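Local coordinates for protein glutathione s-transferase I (Zea mays, PDB 1AXD) that conjugates glutathione to electrophilic compounds, herbicides among them, as a plant glutathione S-transferase, at residues Ser194-Met197 with Glu198-Ser201. Numbering follows the deposited sequence.
Sequences SGLM and ERPS
R199 has its CG anti to the carbonyl carbon and beside the backbone N (chi1 -45°), which lays the first part of the side chain back against the last turn of the helix before it. CG then sits 3.2 Å from L196 O, and CD passes at an oblique angle to the leucine side chain, 4.1 Å from L196 CD2. A bend at chi3 (70°) folds the chain so that NH1 reaches a water lying in the plane of the guanidinium, 3.1 Å away, and that water also donates a weak bond to G195 O. NH2 forms a salt bridge with E23, whose carboxylate also accepts a hydrogen bond from S201 OG, on the next helix.

This is the tight corner between helices 187-198 and 200-208 in the all-helical C-terminal domain of the glutathione S-transferase fold. The first helix runs out in i to i-3 bonds: E198 N reaches G195 O at 3.3 Å, with a weak second bond to S194 O, and R199 N reaches L196 O at 3.0 Å. R199 then takes the N-cap position of the second helix, with P200 next in its first turn.

With R199 cut back to an alanine, E23 would probably be left without its positive mate, CD2 of L196 would lose the methylene beside it, and the water on G195 O would lose its NH1 partner. L160 also touches the L196 side chain. The extended chain of E198 runs alongside the end of the helix, CG 3.3 Å from S194 O, with the carboxylate on the exposed surface. M197 packs on F175.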
loop_
_atom_site.group_PDB
_atom_site.type_symbol
_atom_site.label_atom_id
_atom_site.label_comp_id
_atom_site.label_asym_id
_atom_site.label_seq_id
_atom_site.Cartn_x
_atom_site.Cartn_y
_atom_site.Cartn_z
ATOM N N SER A 194 -6.584 11.633 20.354
ATOM C CA SER A 194 -6.134 11.937 21.710
ATOM C C SER A 194 -5.833 10.645 22.434
ATOM O O SER A 194 -4.840 10.568 23.150
ATOM C CB SER A 194 -7.212 12.714 22.471
ATOM O OG SER A 194 -7.654 13.834 21.723
ATOM N N GLY A 195 -6.676 9.636 22.240
ATOM C CA GLY A 195 -6.455 8.364 22.893
ATOM C C GLY A 195 -5.103 7.808 22.514
ATOM O O GLY A 195 -4.369 7.320 23.357
ATOM N N LEU A 196 -4.785 7.903 21.227
ATOM C CA LEU A 196 -3.514 7.420 20.706
ATOM C C LEU A 196 -2.395 8.227 21.242
ATOM O O LEU A 196 -1.384 7.660 21.595
ATOM C CB LEU A 196 -3.489 7.463 19.171
ATOM C CG LEU A 196 -4.355 6.460 18.399
ATOM C CD1 LEU A 196 -4.268 6.761 16.904
ATOM C CD2 LEU A 196 -3.900 5.017 18.663
ATOM N N MET A 197 -2.579 9.540 21.345
ATOM C CA MET A 197 -1.537 10.424 21.836
ATOM C C MET A 197 -1.124 10.168 23.255
ATOM O O MET A 197 -0.075 10.646 23.669
ATOM C CB MET A 197 -1.951 11.870 21.653
ATOM C CG MET A 197 -1.171 12.574 20.588
ATOM S SD MET A 197 -1.812 14.222 20.314
ATOM C CE MET A 197 -0.819 15.183 21.436
ATOM N N GLU A 198 -1.931 9.422 23.999
ATOM C CA GLU A 198 -1.602 9.094 25.379
ATOM C C GLU A 198 -0.588 7.978 25.445
ATOM O O GLU A 198 0.223 7.955 26.360
ATOM C CB GLU A 198 -2.856 8.652 26.131
ATOM C CG GLU A 198 -3.963 9.685 26.182
ATOM C CD GLU A 198 -5.168 9.219 26.989
ATOM O OE1 GLU A 198 -5.244 8.019 27.350
ATOM O OE2 GLU A 198 -6.050 10.063 27.260
ATOM N N ARG A 199 -0.633 7.062 24.483
ATOM C CA ARG A 199 0.264 5.913 24.471
ATOM C C ARG A 199 1.718 6.274 24.518
ATOM O O ARG A 199 2.148 7.156 23.791
ATOM C CB ARG A 199 0.003 5.032 23.248
ATOM C CG ARG A 199 -1.457 4.753 22.954
ATOM C CD ARG A 199 -1.596 3.722 21.847
ATOM N NE ARG A 199 -1.183 2.398 22.304
ATOM C CZ ARG A 199 -1.912 1.622 23.101
ATOM N NH1 ARG A 199 -3.101 2.030 23.530
ATOM N NH2 ARG A 199 -1.446 0.444 23.486
ATOM N N PRO A 200 2.497 5.602 25.377
ATOM C CA PRO A 200 3.931 5.845 25.524
ATOM C C PRO A 200 4.676 5.699 24.226
ATOM O O PRO A 200 5.573 6.486 23.970
ATOM C CB PRO A 200 4.344 4.782 26.535
ATOM C CG PRO A 200 3.150 4.722 27.425
ATOM C CD PRO A 200 2.019 4.682 26.423
ATOM N N SER A 201 4.301 4.723 23.401
ATOM C CA SER A 201 4.956 4.510 22.112
ATOM C C SER A 201 4.873 5.754 21.269
ATOM O O SER A 201 5.860 6.138 20.662
ATOM C CB SER A 201 4.283 3.361 21.379
ATOM O OG SER A 201 2.907 3.639 21.181
HETATM O O HOH W 1 -5.060 4.411 23.102
#